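Local coordinates for ABC transporter, substrate binding protein (Aeropyrum pernix, PDB 3EAF) that probably captures a solute outside the cell and delivers it to a membrane ABC transporter for import, and carries a bound magnesium ion, at residues A[107-112]-A[121-126]; A[114-119]-A[319-324]; A[193-198]-A[222-227]. One frame throughout, in Å; residues are numbered along the deposited sequence.

Contact 1. Residues A[107-112]-A[121-126]; sequences YSAKLL and APDYST
The backbone N of Tyr-124 donates to the carbonyl O of Tyr-107 at 2.7 Å, with an N-H...O angle of 147°. Asp-123 CA adds a C-H...O contact to this O at 3.0 Å; the hydroxyl of Tyr-119, which bonds to Ser-108 O, also lies near it. Beside this bond the rings of Tyr-107 and Tyr-124 meet. The edge of the Tyr-107 ring is turned toward the face of Tyr-124, an offset edge-to-face pair with planes at 62°, and Tyr-107 CB lies over the same ring, 4.0 Å from the Tyr-124 centroid. Ala-121 CB in turn covers one face of Tyr-107, 4.0 Å from the centroid of that ring. An alanine in place of Tyr-124 would probably leave the Tyr-107 edge without its aromatic mate and open a gap beside Tyr-107 CB.

Asp-123 illustrates the N-cap. With CG between the backbone N and the carbonyl carbon (chi1 64°), its carboxylate is turned back toward the first turn of helix 124-139, where OD1 accepts from Thr-126 N at 3.0 Å, from above the carboxylate plane, and weakly from Ser-125 N. OD2 takes the Thr-126 OG1 hydroxyl on its syn side at 2.6 Å, so the carboxylate is held at both oxygens while Ala-109 CB packs 3.4 Å from OD1. A water accepts from Ala-109 N and also meets Ser-125 OG, whose other partner is Thr-381. The contact lies where the chain passes from strand 117-118 of one sheet into helix 124-139, with helix 85-98 packing against Tyr-124 and helix 377-382 against Asp-123 and Ala-109.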
# COMPACT_ATOMS: atom_id res chain seq x y z
N TYR A 107 1.05 2.77 3.93
CA TYR A 107 0.61 1.88 5.00
C TYR A 107 1.55 1.94 6.21
O TYR A 107 1.77 0.94 6.89
CB TYR A 107 0.45 0.44 4.48
CG TYR A 107 -0.31 0.32 3.17
CD1 TYR A 107 -1.57 0.91 2.99
CD2 TYR A 107 0.23 -0.40 2.11
CE1 TYR A 107 -2.26 0.79 1.78
CE2 TYR A 107 -0.44 -0.53 0.90
CZ TYR A 107 -1.68 0.06 0.74
OH TYR A 107 -2.32 -0.07 -0.46
N SER A 108 2.10 3.12 6.50
CA SER A 108 3.00 3.32 7.64
C SER A 108 2.38 2.99 8.99
O SER A 108 1.28 3.46 9.31
CB SER A 108 3.53 4.76 7.69
OG SER A 108 4.22 5.00 8.91
N ALA A 109 3.11 2.23 9.81
CA ALA A 109 2.67 1.88 11.16
C ALA A 109 2.52 3.10 12.06
O ALA A 109 1.72 3.08 13.00
CB ALA A 109 3.62 0.85 11.78
N LYS A 110 3.28 4.15 11.77
CA LYS A 110 3.21 5.41 12.52
C LYS A 110 1.83 6.09 12.45
O LYS A 110 1.48 6.88 13.33
CB LYS A 110 4.34 6.36 12.08
CG LYS A 110 5.73 5.79 12.35
CD LYS A 110 6.84 6.79 12.10
CE LYS A 110 8.19 6.24 12.60
NZ LYS A 110 9.32 7.15 12.24
N LEU A 111 1.01 5.74 11.45
CA LEU A 111 -0.32 6.31 11.28
C LEU A 111 -1.33 5.65 12.21
O LEU A 111 -2.41 6.28 12.40
CB LEU A 111 -0.77 6.16 9.82
CG LEU A 111 0.03 6.94 8.78
CD1 LEU A 111 -0.43 6.59 7.37
CD2 LEU A 111 -0.07 8.43 9.02
N LEU A 112 -1.07 4.47 12.66
CA LEU A 112 -2.04 3.67 13.41
C LEU A 112 -2.63 4.35 14.64
O LEU A 112 -3.78 4.09 14.99
CB LEU A 112 -1.43 2.30 13.79
CG LEU A 112 -1.02 1.38 12.63
CD1 LEU A 112 -0.18 0.22 13.12
CD2 LEU A 112 -2.23 0.87 11.85
N ALA A 121 -5.24 -2.13 4.81
CA ALA A 121 -4.17 -3.12 4.74
C ALA A 121 -3.44 -3.15 6.09
O ALA A 121 -3.57 -2.21 6.88
CB ALA A 121 -3.19 -2.78 3.60
N PRO A 122 -2.66 -4.22 6.36
CA PRO A 122 -1.79 -4.14 7.53
C PRO A 122 -0.74 -3.05 7.31
O PRO A 122 -0.46 -2.69 6.17
CB PRO A 122 -1.11 -5.51 7.57
CG PRO A 122 -1.93 -6.41 6.67
CD PRO A 122 -2.51 -5.49 5.63
N ASP A 123 -0.17 -2.53 8.39
CA ASP A 123 0.91 -1.57 8.26
C ASP A 123 2.11 -2.23 7.58
O ASP A 123 2.20 -3.46 7.56
CB ASP A 123 1.32 -1.07 9.63
CG ASP A 123 1.88 -2.18 10.48
OD1 ASP A 123 3.12 -2.30 10.56
OD2 ASP A 123 1.08 -2.96 11.02
N TYR A 124 3.02 -1.42 7.05
CA TYR A 124 4.23 -1.89 6.35
C TYR A 124 5.09 -2.89 7.13
O TYR A 124 5.71 -3.77 6.55
CB TYR A 124 5.12 -0.70 6.00
CG TYR A 124 4.71 0.09 4.77
CD1 TYR A 124 4.81 1.48 4.77
CD2 TYR A 124 4.25 -0.54 3.61
CE1 TYR A 124 4.46 2.23 3.65
CE2 TYR A 124 3.89 0.20 2.48
CZ TYR A 124 4.00 1.59 2.51
OH TYR A 124 3.66 2.34 1.41
N SER A 125 5.15 -2.72 8.45
CA SER A 125 6.01 -3.55 9.29
C SER A 125 5.43 -4.97 9.46
O SER A 125 6.13 -5.96 9.24
CB SER A 125 6.24 -2.88 10.65
OG SER A 125 6.70 -1.54 10.48
N THR A 126 4.14 -5.04 9.81
CA THR A 126 3.39 -6.30 9.87
C THR A 126 3.40 -7.03 8.53
O THR A 126 3.56 -8.25 8.49
CB THR A 126 1.93 -6.06 10.28
OG1 THR A 126 1.90 -5.33 11.52
CG2 THR A 126 1.17 -7.38 10.43
O HOH W 1 5.54 0.85 8.98

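Contact 2. Residues A[114-119]-A[319-324]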
# COMPACT_ATOMS: atom_id res chain seq x y z
N LYS A 114 -2.90 7.69 14.92
CA LYS A 114 -3.42 9.00 14.50
C LYS A 114 -4.90 8.85 14.20
O LYS A 114 -5.28 8.05 13.36
CB LYS A 114 -2.65 9.53 13.29
CG LYS A 114 -1.13 9.60 13.46
CD LYS A 114 -0.73 10.65 14.48
CE LYS A 114 0.78 10.79 14.57
NZ LYS A 114 1.20 11.59 15.76
N PRO A 115 -5.76 9.62 14.91
CA PRO A 115 -7.20 9.34 14.91
C PRO A 115 -7.91 9.38 13.55
O PRO A 115 -8.91 8.71 13.39
CB PRO A 115 -7.77 10.41 15.86
CG PRO A 115 -6.59 10.80 16.73
CD PRO A 115 -5.43 10.77 15.77
N PHE A 116 -7.42 10.16 12.60
CA PHE A 116 -8.13 10.31 11.32
C PHE A 116 -7.49 9.59 10.15
O PHE A 116 -7.97 9.70 9.02
CB PHE A 116 -8.39 11.80 11.00
CG PHE A 116 -9.57 12.37 11.74
CD1 PHE A 116 -10.81 12.46 11.12
CD2 PHE A 116 -9.45 12.76 13.08
CE1 PHE A 116 -11.92 12.98 11.81
CE2 PHE A 116 -10.54 13.28 13.78
CZ PHE A 116 -11.79 13.39 13.14
N ASN A 117 -6.42 8.83 10.41
CA ASN A 117 -5.73 8.07 9.37
C ASN A 117 -6.13 6.59 9.32
O ASN A 117 -6.14 5.90 10.35
CB ASN A 117 -4.21 8.21 9.50
CG ASN A 117 -3.73 9.62 9.19
OD1 ASN A 117 -3.39 9.95 8.05
ND2 ASN A 117 -3.73 10.47 10.20
N PHE A 118 -6.48 6.13 8.12
CA PHE A 118 -6.91 4.76 7.88
C PHE A 118 -6.29 4.25 6.58
O PHE A 118 -5.99 5.03 5.68
CB PHE A 118 -8.44 4.67 7.76
CG PHE A 118 -9.19 5.10 8.99
CD1 PHE A 118 -9.61 4.15 9.93
CD2 PHE A 118 -9.53 6.44 9.19
CE1 PHE A 118 -10.31 4.54 11.07
CE2 PHE A 118 -10.24 6.84 10.33
CZ PHE A 118 -10.64 5.89 11.26
N TYR A 119 -6.11 2.94 6.48
CA TYR A 119 -5.79 2.30 5.20
C TYR A 119 -6.24 0.84 5.29
O TYR A 119 -6.13 0.24 6.35
CB TYR A 119 -4.30 2.43 4.83
CG TYR A 119 -3.32 2.19 5.96
CD1 TYR A 119 -2.90 0.89 6.28
CD2 TYR A 119 -2.78 3.25 6.69
CE1 TYR A 119 -2.01 0.66 7.32
CE2 TYR A 119 -1.87 3.03 7.73
CZ TYR A 119 -1.49 1.73 8.04
OH TYR A 119 -0.59 1.50 9.06
N ALA A 319 -17.82 12.17 11.37
CA ALA A 319 -18.84 11.13 11.22
C ALA A 319 -18.24 9.94 10.47
O ALA A 319 -18.52 8.78 10.80
CB ALA A 319 -20.06 11.67 10.48
N LEU A 320 -17.41 10.22 9.47
CA LEU A 320 -16.74 9.19 8.68
C LEU A 320 -15.70 8.41 9.50
O LEU A 320 -15.65 7.18 9.42
CB LEU A 320 -16.08 9.79 7.43
CG LEU A 320 -17.03 10.33 6.34
CD1 LEU A 320 -16.25 11.05 5.26
CD2 LEU A 320 -17.88 9.22 5.73
N LYS A 321 -14.90 9.13 10.29
CA LYS A 321 -13.92 8.49 11.19
C LYS A 321 -14.58 7.51 12.15
O LYS A 321 -14.10 6.39 12.34
CB LYS A 321 -13.12 9.53 12.00
CG LYS A 321 -12.68 8.99 13.39
CD LYS A 321 -11.64 9.85 14.05
CE LYS A 321 -11.89 10.00 15.55
NZ LYS A 321 -11.88 8.74 16.34
N GLU A 322 -15.66 7.95 12.77
CA GLU A 322 -16.34 7.16 13.79
C GLU A 322 -17.00 5.91 13.19
O GLU A 322 -16.99 4.85 13.81
CB GLU A 322 -17.32 8.03 14.58
CG GLU A 322 -16.59 9.09 15.43
CD GLU A 322 -17.51 9.93 16.30
OE1 GLU A 322 -18.75 9.74 16.26
OE2 GLU A 322 -16.99 10.81 17.03
N ALA A 323 -17.55 6.06 11.99
CA ALA A 323 -18.10 4.94 11.24
C ALA A 323 -17.04 3.90 10.89
O ALA A 323 -17.30 2.71 10.95
CB ALA A 323 -18.79 5.44 9.97
N LEU A 324 -15.84 4.36 10.52
CA LEU A 324 -14.74 3.45 10.20
C LEU A 324 -14.27 2.67 11.44
O LEU A 324 -13.77 1.55 11.32
CB LEU A 324 -13.58 4.20 9.53
CG LEU A 324 -13.81 4.67 8.09
CD1 LEU A 324 -12.82 5.78 7.70
CD2 LEU A 324 -13.74 3.50 7.10
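Phe-116 and Phe-118 both set CG anti to the carbonyl carbon (chi1 -80° and -62°), while Lys-321, bent at chi3 and chi4, lays its chain across the first ring. The setting is the first lobe of the two-lobed periplasmic binding protein fold, where edge strand 117-118 and the type I turn before it meet helix 317-326. Lys-321 and Phe-116 cross at about a right angle: Lys-321 CD stands over the centre of the Phe-116 ring, 3.6 Å from the centroid, with Lys-321 CB near Phe-116 CE1 and Lys-321 CE near CE2. Its ammonium is too distant from the ring for more than a weak cation-pi attraction and instead forms a salt bridge with Glu-325, a magnesium ligand together with Asp-340 and Tyr-341. The aliphatic part of the lysine thus serves as apolar packing, while its charge may help fix the orientation of that glutamate. To one side of the line from Lys-321 CD to the ring lies Pro-115 O, a tight 3.0 Å from CD and buried with no hydrogen-bonding partner in the model. Phe-118, which also meets Tyr-341 edge-to-face, receives Leu-324 over one face: CD1 of the leucine lies 3.8 Å from the Phe-118 centroid, and Leu-324 CB is 3.6 Å from Phe-118 CE1.

Contact 3. Residues A[193-198]-A[222-227]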
# COMPACT_ATOMS: atom_id res chain seq x y z
N ARG A 193 26.51 -6.01 -5.79
CA ARG A 193 27.91 -6.40 -5.57
C ARG A 193 28.36 -6.21 -4.11
O ARG A 193 29.13 -7.03 -3.60
CB ARG A 193 28.84 -5.65 -6.54
CG ARG A 193 28.85 -6.27 -7.94
CD ARG A 193 29.88 -5.65 -8.86
NE ARG A 193 29.94 -6.36 -10.14
CZ ARG A 193 29.36 -5.96 -11.27
NH1 ARG A 193 29.49 -6.70 -12.37
NH2 ARG A 193 28.66 -4.83 -11.31
N GLU A 194 27.87 -5.16 -3.46
CA GLU A 194 28.10 -4.97 -2.02
C GLU A 194 27.50 -6.12 -1.20
O GLU A 194 28.15 -6.65 -0.30
CB GLU A 194 27.49 -3.65 -1.53
CG GLU A 194 28.30 -2.43 -1.83
CD GLU A 194 27.59 -1.15 -1.44
OE1 GLU A 194 26.58 -1.21 -0.70
OE2 GLU A 194 28.04 -0.06 -1.87
N MSE A 195 26.26 -6.49 -1.51
CA MSE A 195 25.58 -7.58 -0.81
C MSE A 195 26.22 -8.94 -1.08
O MSE A 195 26.28 -9.79 -0.20
CB MSE A 195 24.09 -7.62 -1.17
CG MSE A 195 23.33 -6.40 -0.69
SE MSE A 195 21.42 -6.55 -0.95
CE MSE A 195 21.41 -7.05 -2.84
N LEU A 196 26.69 -9.12 -2.31
CA LEU A 196 27.37 -10.35 -2.71
C LEU A 196 28.52 -10.72 -1.77
O LEU A 196 28.70 -11.89 -1.44
CB LEU A 196 27.86 -10.23 -4.16
CG LEU A 196 28.53 -11.42 -4.87
CD1 LEU A 196 27.63 -12.65 -4.91
CD2 LEU A 196 28.96 -11.01 -6.26
N ALA A 197 29.26 -9.72 -1.31
CA ALA A 197 30.34 -9.92 -0.33
C ALA A 197 29.87 -10.56 0.98
O ALA A 197 30.64 -11.26 1.64
CB ALA A 197 31.05 -8.60 -0.05
N ALA A 198 28.61 -10.33 1.34
CA ALA A 198 28.05 -10.89 2.57
C ALA A 198 27.29 -12.20 2.32
O ALA A 198 26.91 -12.90 3.27
CB ALA A 198 27.15 -9.87 3.26
N VAL A 222 25.11 -10.33 -11.50
CA VAL A 222 26.40 -10.35 -10.78
C VAL A 222 26.65 -11.67 -10.05
O VAL A 222 27.75 -11.90 -9.53
CB VAL A 222 26.57 -9.14 -9.81
CG1 VAL A 222 26.27 -7.82 -10.51
CG2 VAL A 222 25.71 -9.30 -8.55
N GLY A 223 25.64 -12.53 -10.00
CA GLY A 223 25.79 -13.85 -9.42
C GLY A 223 25.43 -13.98 -7.95
O GLY A 223 25.84 -14.93 -7.30
N LEU A 224 24.67 -13.02 -7.42
CA LEU A 224 24.10 -13.17 -6.08
C LEU A 224 22.81 -13.98 -6.16
O LEU A 224 21.75 -13.46 -6.53
CB LEU A 224 23.86 -11.81 -5.40
CG LEU A 224 23.16 -11.81 -4.03
CD1 LEU A 224 23.88 -12.68 -3.01
CD2 LEU A 224 23.02 -10.40 -3.52
N ASP A 225 22.91 -15.26 -5.84
CA ASP A 225 21.77 -16.17 -5.93
C ASP A 225 21.00 -16.27 -4.62
O ASP A 225 20.90 -17.35 -4.00
CB ASP A 225 22.20 -17.53 -6.47
CG ASP A 225 22.63 -17.46 -7.93
OD1 ASP A 225 22.01 -16.69 -8.69
OD2 ASP A 225 23.58 -18.17 -8.31
N ALA A 226 20.46 -15.13 -4.21
CA ALA A 226 19.60 -15.04 -3.06
C ALA A 226 18.16 -14.83 -3.53
O ALA A 226 17.93 -14.40 -4.66
CB ALA A 226 20.03 -13.89 -2.17
N PHE A 227 17.20 -15.15 -2.67
CA PHE A 227 15.81 -14.80 -2.91
C PHE A 227 15.60 -13.31 -2.62
O PHE A 227 16.15 -12.78 -1.65
CB PHE A 227 14.88 -15.61 -2.00
CG PHE A 227 14.78 -17.07 -2.37
CD1 PHE A 227 14.39 -17.46 -3.64
CD2 PHE A 227 15.04 -18.05 -1.42
CE1 PHE A 227 14.28 -18.80 -3.98
CE2 PHE A 227 14.93 -19.40 -1.75
CZ PHE A 227 14.55 -19.77 -3.04
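Val-222 is a blunt knob set between Arg-193 and Leu-196. Its CG1 rests over the centre of the Arg-193 guanidinium, 3.7 Å from CZ, and also meets the aliphatic part of the same side chain, at 4.0 Å from Arg-193 CG. The extended arginine chain runs past the methyl, and the guanidinium turns one face to it; its NH2 has a long, weak ion pair with Glu-189.

Leu-196 supplies the forked bump of the opposing surface. With CG anti to the backbone N (chi1 -176°), its two methyls reach different parts of the 222-224 backbone: CD2 comes 3.6 Å from Val-222 O, while CD1 settles against the bend, 3.8 Å from Leu-224 CA and the same distance from Gly-223 O. That bend depends on Gly-223, which follows helix 209-222 with a positive phi of 93°; any CB there would be jammed against the preceding carbonyl O.

Leu-224 makes the buried part of the fit. Met-195, present as selenomethionine, folds back at chi3 (-51°), and Leu-224 CD2 sits at the mouth of this bend, 3.8 Å from both Met-195 CB and Met-195 CE. Met-195 also packs on Leu-215 and Met-219 of helix 209-222 and on Val-203 of strand 202-205, so the buried end of the interface merges with the layer between helices and strands, whereas the arginine end is exposed. The C-terminal end of helix 185-196 thus packs on the turn after helix 209-222, a helix-to-loop contact within a Rossmann-like alpha/beta lobe of the binding-protein fold, here built on successive parallel strands 202-205 and 227-230.

Followed from the N terminus, the chain first closes a short loop at contact 1, where 107-112 meets 121-126 around strand 117-118. Contact 2 starts within that loop, at 114-119, but finds its partner only at 319-324, so the two contacts cross; they also touch, for Tyr-119 OH lies 2.7 Å from Ser-108 O, a probable hydrogen bond. Contact 3 forms wholly within the long excursion between the halves of contact 2 and follows contact 1 in series. Its centre lies 43 Å from that of contact 2, across the molecule. Contact 2 thus brings a late helix back to the first sheet, contact 1 marks the passage between sheets, and contact 3 joins the end of helix 185-196 to the loop leading into strand 227-230 of the second.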